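Local coordinates for Sn-glycerol-3-phosphate ABC transporter substrate-binding protein UspB (Mycobacterium tuberculosis, PDB 4MFI) that serves as the substrate-binding subunit of an ABC transporter and is specific for glycerophosphocholine, at residues 221-227 against 382-388; 134-139 against 304-308; 214-220 against 233-237; 112-117 against 310-314. One frame throughout, in Å; residues are numbered along the deposited sequence.

Contact 1: residues 221-227 against 382-388; sequences YSDKWTL and DYARVFL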
loop_
_atom_site.group_PDB
_atom_site.type_symbol
_atom_site.label_atom_id
_atom_site.label_comp_id
_atom_site.label_asym_id
_atom_site.label_seq_id
_atom_site.Cartn_x
_atom_site.Cartn_y
_atom_site.Cartn_z
ATOM N N TYR A 221 11.866 -6.289 8.452
ATOM C CA TYR A 221 12.358 -7.326 7.547
ATOM C C TYR A 221 13.789 -7.010 7.125
ATOM O O TYR A 221 14.599 -7.912 6.880
ATOM C CB TYR A 221 11.491 -7.402 6.294
ATOM C CG TYR A 221 10.023 -7.658 6.528
ATOM C CD1 TYR A 221 9.580 -8.478 7.565
ATOM C CD2 TYR A 221 9.069 -7.100 5.681
ATOM C CE1 TYR A 221 8.223 -8.717 7.759
ATOM C CE2 TYR A 221 7.714 -7.323 5.876
ATOM C CZ TYR A 221 7.298 -8.146 6.907
ATOM O OH TYR A 221 5.956 -8.390 7.110
ATOM N N SER A 222 14.081 -5.720 7.000
ATOM C CA SER A 222 15.400 -5.255 6.597
ATOM C C SER A 222 15.577 -3.814 7.045
ATOM O O SER A 222 14.596 -3.106 7.295
ATOM C CB SER A 222 15.590 -5.374 5.077
ATOM O OG SER A 222 14.611 -4.627 4.366
ATOM N N ASP A 223 16.837 -3.413 7.165
ATOM C CA ASP A 223 17.239 -2.038 7.406
ATOM C C ASP A 223 18.047 -1.670 6.166
ATOM O O ASP A 223 19.199 -2.097 6.005
ATOM C CB ASP A 223 18.108 -1.971 8.659
ATOM C CG ASP A 223 18.485 -0.558 9.045
ATOM O OD1 ASP A 223 18.063 0.396 8.353
ATOM O OD2 ASP A 223 19.201 -0.406 10.063
ATOM N N LYS A 224 17.424 -0.909 5.271
ATOM C CA LYS A 224 17.952 -0.727 3.918
ATOM C C LYS A 224 18.223 -2.103 3.286
ATOM O O LYS A 224 17.322 -2.941 3.262
ATOM C CB LYS A 224 19.182 0.183 3.923
ATOM C CG LYS A 224 18.960 1.478 4.692
ATOM C CD LYS A 224 17.810 2.275 4.120
ATOM C CE LYS A 224 17.552 3.526 4.953
ATOM N NZ LYS A 224 18.799 4.318 5.157
ATOM N N TRP A 225 19.439 -2.351 2.801
ATOM C CA TRP A 225 19.747 -3.626 2.140
ATOM C C TRP A 225 20.157 -4.753 3.082
ATOM O O TRP A 225 20.414 -5.876 2.640
ATOM C CB TRP A 225 20.844 -3.446 1.090
ATOM C CG TRP A 225 20.460 -2.527 -0.009
ATOM C CD1 TRP A 225 21.044 -1.330 -0.321
ATOM C CD2 TRP A 225 19.399 -2.716 -0.957
ATOM N NE1 TRP A 225 20.413 -0.766 -1.406
ATOM C CE2 TRP A 225 19.397 -1.594 -1.811
ATOM C CE3 TRP A 225 18.438 -3.713 -1.153
ATOM C CZ2 TRP A 225 18.481 -1.452 -2.856
ATOM C CZ3 TRP A 225 17.533 -3.575 -2.190
ATOM C CH2 TRP A 225 17.558 -2.450 -3.028
ATOM N N THR A 226 20.219 -4.455 4.374
ATOM C CA THR A 226 20.669 -5.421 5.366
ATOM C C THR A 226 19.471 -6.147 5.967
ATOM O O THR A 226 18.624 -5.540 6.622
ATOM C CB THR A 226 21.512 -4.706 6.439
ATOM O OG1 THR A 226 22.666 -4.131 5.806
ATOM C CG2 THR A 226 21.950 -5.666 7.536
ATOM N N LEU A 227 19.390 -7.447 5.715
ATOM C CA LEU A 227 18.260 -8.233 6.194
ATOM C C LEU A 227 18.302 -8.377 7.714
ATOM O O LEU A 227 19.374 -8.551 8.310
ATOM C CB LEU A 227 18.227 -9.591 5.499
ATOM C CG LEU A 227 18.120 -9.532 3.968
ATOM C CD1 LEU A 227 18.180 -10.924 3.373
ATOM C CD2 LEU A 227 16.851 -8.832 3.531
ATOM N N ASP A 382 9.811 -1.768 4.035
ATOM C CA ASP A 382 11.129 -2.403 4.088
ATOM C C ASP A 382 11.576 -2.844 2.697
ATOM O O ASP A 382 10.781 -3.367 1.912
ATOM C CB ASP A 382 11.104 -3.611 5.024
ATOM C CG ASP A 382 10.901 -3.240 6.476
ATOM O OD1 ASP A 382 11.123 -2.070 6.874
ATOM O OD2 ASP A 382 10.532 -4.159 7.234
ATOM N N TYR A 383 12.856 -2.629 2.394
ATOM C CA TYR A 383 13.394 -2.992 1.075
ATOM C C TYR A 383 13.177 -4.479 0.793
ATOM O O TYR A 383 12.939 -4.874 -0.354
ATOM C CB TYR A 383 14.893 -2.692 0.969
ATOM C CG TYR A 383 15.317 -1.238 0.905
ATOM C CD1 TYR A 383 14.472 -0.191 1.290
ATOM C CD2 TYR A 383 16.601 -0.912 0.490
ATOM C CE1 TYR A 383 14.903 1.135 1.235
ATOM C CE2 TYR A 383 17.037 0.392 0.437
ATOM C CZ TYR A 383 16.197 1.419 0.809
ATOM O OH TYR A 383 16.663 2.720 0.744
ATOM N N ALA A 384 13.245 -5.313 1.832
ATOM C CA ALA A 384 13.087 -6.753 1.629
ATOM C C ALA A 384 11.707 -7.128 1.080
ATOM O O ALA A 384 11.565 -8.167 0.424
ATOM C CB ALA A 384 13.381 -7.523 2.913
ATOM N N ARG A 385 10.700 -6.295 1.336
ATOM C CA ARG A 385 9.370 -6.537 0.775
ATOM C C ARG A 385 9.202 -5.954 -0.628
ATOM O O ARG A 385 8.668 -6.617 -1.523
ATOM C CB ARG A 385 8.244 -6.033 1.701
ATOM C CG ARG A 385 6.871 -6.424 1.159
ATOM C CD ARG A 385 5.669 -5.999 2.031
ATOM N NE ARG A 385 4.485 -6.530 1.356
ATOM C CZ ARG A 385 3.899 -5.939 0.320
ATOM N NH1 ARG A 385 4.313 -4.748 -0.092
ATOM N NH2 ARG A 385 2.888 -6.528 -0.301
ATOM N N VAL A 386 9.656 -4.722 -0.832
ATOM C CA VAL A 386 9.329 -4.010 -2.074
ATOM C C VAL A 386 10.407 -3.928 -3.152
ATOM O O VAL A 386 10.079 -3.694 -4.317
ATOM C CB VAL A 386 8.798 -2.574 -1.800
ATOM C CG1 VAL A 386 7.412 -2.629 -1.144
ATOM C CG2 VAL A 386 9.804 -1.753 -0.970
ATOM N N PHE A 387 11.675 -4.100 -2.778
ATOM C CA PHE A 387 12.783 -3.986 -3.744
ATOM C C PHE A 387 13.446 -5.322 -4.055
ATOM O O PHE A 387 14.177 -5.445 -5.035
ATOM C CB PHE A 387 13.873 -3.044 -3.222
ATOM C CG PHE A 387 13.459 -1.593 -3.101
ATOM C CD1 PHE A 387 12.247 -1.128 -3.609
ATOM C CD2 PHE A 387 14.312 -0.687 -2.488
ATOM C CE1 PHE A 387 11.892 0.217 -3.494
ATOM C CE2 PHE A 387 13.969 0.654 -2.383
ATOM C CZ PHE A 387 12.751 1.104 -2.883
ATOM N N LEU A 388 13.215 -6.310 -3.205
ATOM C CA LEU A 388 13.860 -7.611 -3.329
ATOM C C LEU A 388 12.867 -8.523 -4.040
ATOM O O LEU A 388 11.746 -8.702 -3.564
ATOM C CB LEU A 388 14.185 -8.131 -1.927
ATOM C CG LEU A 388 15.120 -9.331 -1.747
ATOM C CD1 LEU A 388 15.599 -9.388 -0.304
ATOM C CD2 LEU A 388 14.453 -10.648 -2.154
HETATM O O HOH W 1 14.724 -1.862 4.356
HETATM O O HOH W 2 13.475 -0.681 8.147
#

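Contact 2: residues 134-139 against 304-308; sequences SLLADY and TGGAG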
loop_
_atom_site.group_PDB
_atom_site.type_symbol
_atom_site.label_atom_id
_atom_site.label_comp_id
_atom_site.label_asym_id
_atom_site.label_seq_id
_atom_site.Cartn_x
_atom_site.Cartn_y
_atom_site.Cartn_z
ATOM N N SER A 134 5.150 10.477 2.956
ATOM C CA SER A 134 5.491 9.072 2.761
ATOM C C SER A 134 5.130 8.612 1.358
ATOM O O SER A 134 5.845 7.802 0.771
ATOM C CB SER A 134 4.813 8.174 3.805
ATOM O OG SER A 134 3.408 8.187 3.630
ATOM N N LEU A 135 4.030 9.132 0.817
ATOM C CA LEU A 135 3.536 8.650 -0.474
ATOM C C LEU A 135 4.469 9.029 -1.618
ATOM O O LEU A 135 4.608 8.277 -2.580
ATOM C CB LEU A 135 2.111 9.135 -0.748
ATOM C CG LEU A 135 1.040 8.640 0.232
ATOM C CD1 LEU A 135 -0.342 9.141 -0.191
ATOM C CD2 LEU A 135 1.052 7.120 0.349
ATOM N N LEU A 136 5.105 10.191 -1.526
ATOM C CA LEU A 136 6.107 10.563 -2.517
ATOM C C LEU A 136 7.450 9.877 -2.237
ATOM O O LEU A 136 8.140 9.443 -3.170
ATOM C CB LEU A 136 6.270 12.085 -2.576
ATOM C CG LEU A 136 7.243 12.578 -3.651
ATOM C CD1 LEU A 136 6.795 12.129 -5.035
ATOM C CD2 LEU A 136 7.359 14.086 -3.593
ATOM N N ALA A 137 7.809 9.769 -0.957
ATOM C CA ALA A 137 9.054 9.107 -0.551
ATOM C C ALA A 137 9.078 7.630 -0.933
ATOM O O ALA A 137 10.150 7.036 -1.064
ATOM C CB ALA A 137 9.282 9.263 0.945
ATOM N N ASP A 138 7.896 7.036 -1.103
ATOM C CA ASP A 138 7.778 5.641 -1.531
ATOM C C ASP A 138 8.523 5.364 -2.834
ATOM O O ASP A 138 8.922 4.220 -3.088
ATOM C CB ASP A 138 6.310 5.268 -1.756
ATOM C CG ASP A 138 5.533 5.088 -0.470
ATOM O OD1 ASP A 138 6.108 4.651 0.556
ATOM O OD2 ASP A 138 4.319 5.365 -0.493
ATOM N N TYR A 139 8.694 6.394 -3.669
ATOM C CA TYR A 139 9.309 6.211 -4.990
ATOM C C TYR A 139 10.707 6.783 -5.086
ATOM O O TYR A 139 11.238 6.970 -6.185
ATOM C CB TYR A 139 8.422 6.802 -6.095
ATOM C CG TYR A 139 7.001 6.312 -5.989
ATOM C CD1 TYR A 139 6.665 5.003 -6.322
ATOM C CD2 TYR A 139 5.993 7.150 -5.527
ATOM C CE1 TYR A 139 5.359 4.548 -6.202
ATOM C CE2 TYR A 139 4.694 6.708 -5.411
ATOM C CZ TYR A 139 4.377 5.410 -5.747
ATOM O OH TYR A 139 3.073 4.982 -5.620
ATOM N N THR A 304 2.480 2.150 3.770
ATOM C CA THR A 304 1.568 2.518 2.702
ATOM C C THR A 304 1.568 1.402 1.663
ATOM O O THR A 304 2.361 0.460 1.750
ATOM C CB THR A 304 2.010 3.810 2.052
ATOM O OG1 THR A 304 3.308 3.602 1.500
ATOM C CG2 THR A 304 2.077 4.926 3.093
ATOM N N GLY A 305 0.680 1.502 0.681
ATOM C CA GLY A 305 0.564 0.490 -0.349
ATOM C C GLY A 305 -0.074 1.063 -1.596
ATOM O O GLY A 305 -0.475 2.231 -1.622
ATOM N N GLY A 306 -0.174 0.246 -2.636
ATOM C CA GLY A 306 -0.803 0.673 -3.876
ATOM C C GLY A 306 0.178 0.992 -4.988
ATOM O O GLY A 306 1.269 0.423 -5.045
ATOM N N ALA A 307 -0.205 1.915 -5.868
ATOM C CA ALA A 307 0.526 2.132 -7.116
ATOM C C ALA A 307 0.688 3.599 -7.486
ATOM O O ALA A 307 -0.123 4.454 -7.101
ATOM C CB ALA A 307 -0.160 1.386 -8.255
ATOM N N GLY A 308 1.740 3.871 -8.256
ATOM C CA GLY A 308 2.056 5.207 -8.716
ATOM C C GLY A 308 2.199 5.285 -10.223
ATOM O O GLY A 308 2.187 4.266 -10.918
HETATM O O HOH W 3 3.301 2.370 -5.056
#

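Contact 3: residues 214-220 against 233-237; sequences NWAFGGA and ATIAA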
loop_
_atom_site.group_PDB
_atom_site.type_symbol
_atom_site.label_atom_id
_atom_site.label_comp_id
_atom_site.label_asym_id
_atom_site.label_seq_id
_atom_site.Cartn_x
_atom_site.Cartn_y
_atom_site.Cartn_z
ATOM N N ASN A 214 5.428 -5.451 13.326
ATOM C CA ASN A 214 6.858 -5.696 13.381
ATOM C C ASN A 214 7.604 -4.403 13.745
ATOM O O ASN A 214 8.362 -4.361 14.721
ATOM C CB ASN A 214 7.311 -6.261 12.027
ATOM C CG ASN A 214 8.682 -6.898 12.072
ATOM O OD1 ASN A 214 9.184 -7.301 13.129
ATOM N ND2 ASN A 214 9.292 -7.015 10.900
ATOM N N TRP A 215 7.360 -3.336 12.989
ATOM C CA TRP A 215 7.954 -2.035 13.292
ATOM C C TRP A 215 7.611 -1.540 14.706
ATOM O O TRP A 215 8.462 -0.963 15.389
ATOM C CB TRP A 215 7.474 -0.993 12.286
ATOM C CG TRP A 215 8.018 -1.146 10.895
ATOM C CD1 TRP A 215 9.198 -1.739 10.515
ATOM C CD2 TRP A 215 7.399 -0.676 9.697
ATOM N NE1 TRP A 215 9.341 -1.657 9.145
ATOM C CE2 TRP A 215 8.252 -1.003 8.624
ATOM C CE3 TRP A 215 6.200 -0.001 9.428
ATOM C CZ2 TRP A 215 7.940 -0.682 7.305
ATOM C CZ3 TRP A 215 5.895 0.319 8.121
ATOM C CH2 TRP A 215 6.762 -0.017 7.077
ATOM N N ALA A 216 6.361 -1.732 15.127
ATOM C CA ALA A 216 5.918 -1.266 16.437
ATOM C C ALA A 216 6.710 -1.913 17.571
ATOM O O ALA A 216 6.906 -1.310 18.634
ATOM C CB ALA A 216 4.426 -1.529 16.613
ATOM N N PHE A 217 7.168 -3.137 17.329
ATOM C CA PHE A 217 7.945 -3.896 18.307
ATOM C C PHE A 217 9.453 -3.720 18.115
ATOM O O PHE A 217 10.247 -4.350 18.815
ATOM C CB PHE A 217 7.561 -5.382 18.245
ATOM C CG PHE A 217 6.305 -5.724 19.006
ATOM C CD1 PHE A 217 6.245 -5.527 20.382
ATOM C CD2 PHE A 217 5.196 -6.269 18.362
ATOM C CE1 PHE A 217 5.103 -5.857 21.104
ATOM C CE2 PHE A 217 4.040 -6.607 19.081
ATOM C CZ PHE A 217 3.997 -6.398 20.452
ATOM N N GLY A 218 9.843 -2.853 17.180
ATOM C CA GLY A 218 11.247 -2.568 16.940
ATOM C C GLY A 218 11.904 -3.494 15.936
ATOM O O GLY A 218 13.117 -3.428 15.738
ATOM N N GLY A 219 11.112 -4.359 15.309
ATOM C CA GLY A 219 11.615 -5.249 14.280
ATOM C C GLY A 219 11.553 -4.640 12.892
ATOM O O GLY A 219 11.032 -3.535 12.697
ATOM N N ALA A 220 12.075 -5.376 11.913
ATOM C CA ALA A 220 11.951 -5.008 10.507
ATOM C C ALA A 220 12.349 -6.213 9.687
ATOM O O ALA A 220 13.095 -7.074 10.158
ATOM C CB ALA A 220 12.857 -3.836 10.178
ATOM N N ALA A 233 14.494 -8.410 17.893
ATOM C CA ALA A 233 13.213 -7.706 17.918
ATOM C C ALA A 233 12.244 -8.246 16.864
ATOM O O ALA A 233 11.038 -8.326 17.099
ATOM C CB ALA A 233 13.408 -6.209 17.758
ATOM N N THR A 234 12.773 -8.632 15.708
ATOM C CA THR A 234 11.937 -9.175 14.645
ATOM C C THR A 234 11.414 -10.555 15.012
ATOM O O THR A 234 10.239 -10.869 14.802
ATOM C CB THR A 234 12.715 -9.251 13.337
ATOM O OG1 THR A 234 13.283 -7.962 13.077
ATOM C CG2 THR A 234 11.788 -9.652 12.189
ATOM N N ILE A 235 12.287 -11.390 15.564
ATOM C CA ILE A 235 11.855 -12.700 16.040
ATOM C C ILE A 235 10.787 -12.554 17.135
ATOM O O ILE A 235 9.805 -13.298 17.159
ATOM C CB ILE A 235 13.054 -13.550 16.511
ATOM C CG1 ILE A 235 13.910 -13.942 15.297
ATOM C CG2 ILE A 235 12.577 -14.793 17.265
ATOM C CD1 ILE A 235 15.161 -14.672 15.636
ATOM N N ALA A 236 10.955 -11.573 18.018
ATOM C CA ALA A 236 9.963 -11.321 19.060
ATOM C C ALA A 236 8.604 -10.927 18.475
ATOM O O ALA A 236 7.565 -11.404 18.940
ATOM C CB ALA A 236 10.462 -10.266 20.030
ATOM N N ALA A 237 8.606 -10.058 17.462
ATOM C CA ALA A 237 7.365 -9.702 16.774
ATOM C C ALA A 237 6.738 -10.929 16.113
ATOM O O ALA A 237 5.518 -11.119 16.163
ATOM C CB ALA A 237 7.612 -8.604 15.752
HETATM O O HOH W 4 10.355 -7.028 19.603
#

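Contact 4: residues 112-117 against 310-314; sequences GVLTAL and AIPAK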
loop_
_atom_site.group_PDB
_atom_site.type_symbol
_atom_site.label_atom_id
_atom_site.label_comp_id
_atom_site.label_asym_id
_atom_site.label_seq_id
_atom_site.Cartn_x
_atom_site.Cartn_y
_atom_site.Cartn_z
ATOM N N GLY A 112 16.797 0.563 -15.452
ATOM C CA GLY A 112 17.139 1.746 -16.222
ATOM C C GLY A 112 16.077 2.188 -17.211
ATOM O O GLY A 112 16.342 3.038 -18.067
ATOM N N VAL A 113 14.871 1.636 -17.095
ATOM C CA VAL A 113 13.818 1.932 -18.070
ATOM C C VAL A 113 12.793 2.983 -17.630
ATOM O O VAL A 113 11.832 3.243 -18.353
ATOM C CB VAL A 113 13.081 0.653 -18.543
ATOM C CG1 VAL A 113 14.074 -0.368 -19.082
ATOM C CG2 VAL A 113 12.240 0.058 -17.409
ATOM N N LEU A 114 12.993 3.582 -16.454
ATOM C CA LEU A 114 12.137 4.672 -15.989
ATOM C C LEU A 114 12.892 5.996 -15.884
ATOM O O LEU A 114 14.088 6.029 -15.588
ATOM C CB LEU A 114 11.525 4.346 -14.629
ATOM C CG LEU A 114 10.652 3.099 -14.510
ATOM C CD1 LEU A 114 10.109 3.018 -13.088
ATOM C CD2 LEU A 114 9.525 3.104 -15.525
ATOM N N THR A 115 12.177 7.093 -16.094
ATOM C CA THR A 115 12.756 8.426 -15.969
ATOM C C THR A 115 12.826 8.854 -14.509
ATOM O O THR A 115 11.825 8.778 -13.792
ATOM C CB THR A 115 11.890 9.455 -16.723
ATOM O OG1 THR A 115 11.741 9.047 -18.090
ATOM C CG2 THR A 115 12.515 10.844 -16.677
ATOM N N ALA A 116 14.000 9.298 -14.063
ATOM C CA ALA A 116 14.110 9.978 -12.776
ATOM C C ALA A 116 13.448 11.345 -12.935
ATOM O O ALA A 116 13.795 12.109 -13.842
ATOM C CB ALA A 116 15.571 10.125 -12.362
ATOM N N LEU A 117 12.494 11.646 -12.060
ATOM C CA LEU A 117 11.549 12.743 -12.287
ATOM C C LEU A 117 11.938 14.101 -11.714
ATOM O O LEU A 117 11.284 15.100 -12.013
ATOM C CB LEU A 117 10.172 12.371 -11.730
ATOM C CG LEU A 117 9.506 11.151 -12.361
ATOM C CD1 LEU A 117 8.183 10.839 -11.683
ATOM C CD2 LEU A 117 9.306 11.379 -13.852
ATOM N N ALA A 310 4.472 6.351 -13.510
ATOM C CA ALA A 310 5.862 6.516 -13.931
ATOM C C ALA A 310 5.945 6.862 -15.418
ATOM O O ALA A 310 5.003 6.625 -16.175
ATOM C CB ALA A 310 6.647 5.235 -13.654
ATOM N N ILE A 311 7.089 7.401 -15.826
ATOM C CA ILE A 311 7.330 7.796 -17.210
ATOM C C ILE A 311 8.518 7.002 -17.747
ATOM O O ILE A 311 9.629 7.136 -17.244
ATOM C CB ILE A 311 7.658 9.306 -17.296
ATOM C CG1 ILE A 311 6.532 10.144 -16.684
ATOM C CG2 ILE A 311 7.935 9.735 -18.739
ATOM C CD1 ILE A 311 6.854 11.637 -16.643
ATOM N N PRO A 312 8.293 6.166 -18.770
ATOM C CA PRO A 312 9.407 5.400 -19.340
ATOM C C PRO A 312 10.558 6.274 -19.843
ATOM O O PRO A 312 10.345 7.378 -20.365
ATOM C CB PRO A 312 8.753 4.661 -20.509
ATOM C CG PRO A 312 7.330 4.476 -20.055
ATOM C CD PRO A 312 7.000 5.777 -19.360
ATOM N N ALA A 313 11.774 5.755 -19.697
ATOM C CA ALA A 313 12.980 6.464 -20.106
ATOM C C ALA A 313 13.080 6.651 -21.617
ATOM O O ALA A 313 13.704 7.609 -22.078
ATOM C CB ALA A 313 14.220 5.742 -19.588
ATOM N N LYS A 314 12.489 5.744 -22.393
ATOM C CA LYS A 314 12.668 5.796 -23.848
ATOM C C LYS A 314 11.614 6.642 -24.575
ATOM O O LYS A 314 11.148 6.292 -25.660
ATOM C CB LYS A 314 12.769 4.396 -24.452
ATOM C CG LYS A 314 11.506 3.572 -24.391
ATOM C CD LYS A 314 11.538 2.476 -25.447
ATOM C CE LYS A 314 12.843 1.703 -25.405
ATOM N NZ LYS A 314 12.801 0.479 -26.250
HETATM O O HOH W 5 11.875 3.022 -21.228
HETATM O O HOH W 6 9.327 7.540 -14.050
#

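Contact 1: residues 221-227 against 382-388
The Tyr383 ring is the main bump here, and Lys224 and Trp225 shape the hollow that takes it. Lys224 CA lies over the face of that ring, 3.9 Å from its centroid, in a CH-pi contact. The edge of Tyr383 meets the face of the Trp225 indole in a T-shaped pair, the tyrosine ring and the six-membered ring having centroids 4.8 Å apart and planes at 70°. Lys224 and Trp225 sit at the tip of a tight beta-hairpin, in the type II' turn from Asp223 to Thr226. Phe387 adds the third ring of an aromatic cluster, with its CD2 3.7 Å from Trp225 CH2. A smaller knob, Ala384 CB, sits 3.9 Å from Tyr221 CB and 3.8 Å from Leu227 CD2. Beside it Ala384 N donates to Ser222 OG at 3.0 Å; farther along, Tyr221 N donates to Asp382 OD2 at 2.8 Å. The Tyr221 ring reaches on past Arg385 CB, and its OH bonds to Ser207 O.

Contact 2: residues 134-139 against 304-308
This is a largely polar, buried contact near the centre of the chain, between the end of helix 133-137 and the extended segment that turns a corner at Gly306 into strand 307-310 of the mixed sheet. It covers just 226 Å² and runs through a few side chains. Thr304 anchors one end. Its OG1 donates to Asp138 OD2 at 2.8 Å, and its CG2 rests 3.6 Å from Ser134 OG and 3.7 Å from Leu135 CD2; Ser134 OG itself bonds to Thr378 OG1. Asp138 OD2 also makes a salt bridge with Arg152 of strand 144-160, the strand that pairs with 307-310. At the other end Tyr139 points toward the backbone of the strand. Water 3 lies 2.7 Å from Tyr139 OH and donates to Gly306 O at 2.8 Å, while the hydroxyl also lies 3.3 Å from Ala307 C. Gly308 makes that approach possible: a CB there would come within 2.5 Å of Tyr139 CZ. Gly306, with a phi of 104°, turns the corner between Thr304 and the strand. Trp105 meets the Tyr139 ring edge-to-face. One direct hydrogen bond and one water bridge supply the polar links, beside packing by Thr304 CG2 and the Tyr139 ring, and the Asp138 charge is balanced by Arg152 inside the fold.

Contact 3: residues 214-220 against 233-237
Helix 211-216 ends in a Schellman motif, and the chain leaving it runs close along helix 232-245. Gly219 N bonds back to Asn214 O at 2.8 Å and Gly218 N to Trp215 O at 2.9 Å, with Gly218 at a phi of 88°. The backbones then come remarkably near, Gly219 CA lying 4.0 Å from Thr234 CA. A CB on Gly219 would fall 2.9 Å from Thr234 CA, so only a residue without a side chain fits. Alanines face this surface: Ala233 CB touches Gly218 O at 3.4 Å, and Ala237 CB lies 4.1 Å from Phe217 CB. Water 4 donates to Phe217 O at 2.8 Å and to Ala233 O at 2.9 Å. Thr234 OG1 lies 3.1 Å from Ala220 O, though it also bonds to Thr228 O and has one proton to give. Asn214 OD1 packs 3.3 Å from Ala237 CB. The close glycine-alanine packing buries this side-chain amide oxygen with no hydrogen-bond partner in the model.

Contact 4: residues 112-117 against 310-314
Two backbone hydrogen bonds hold these loops together: Ala313 N to Val113 O at 2.8 Å and nearly straight at 171°, and Thr115 N to Ile311 O, also 2.8 Å. Thr115 OG1 gives Ile311 O a second donor at 3.0 Å. Between the two bonds Leu114 and Pro312 face each other as a non-hydrogen-bonded pair, CA to CA 4.4 Å, a position where the proline loses nothing by lacking an NH; its CA instead makes a CH...O contact of 3.4 Å to Val113 O. Water 5 extends the seam, donating to Val113 O at 2.9 Å and accepting from Lys314 N at 3.0 Å. Further out comes the apolar layer. Leu117 CD2 meets Ile311 CD1 at 3.7 Å, Leu114 CD2 meets Ala310 CB at 4.0 Å, and Phe85 of helix 78-88 touches both Leu114 and Pro312. Ile311 also packs on helix 317-330. The pattern is a single antiparallel beta bridge between two loops, just beyond strand 307-310, in the alpha/beta fold of a solute-binding protein.

Overall arrangement
Contacts 1 and 3 form one continuous region: segment 214-220 runs straight into 221-227, and Asp382 OD1 of contact 1 lies 2.9 Å from Trp215 NE1 of contact 3, a probable hydrogen bond. Their centres are about 14 Å apart. Contacts 2 and 4 are joined through strand 307-310, since 304-308 is followed almost at once by 310-314; their centres lie about 17 Å apart, with contact 2 near the middle of the chain and contact 4 about 22 Å out. Contact 2 comes within about 5 Å of contact 1, nearest atoms, without touching it. Contacts 3 and 4 are the most widely separated, about 35 Å between centres.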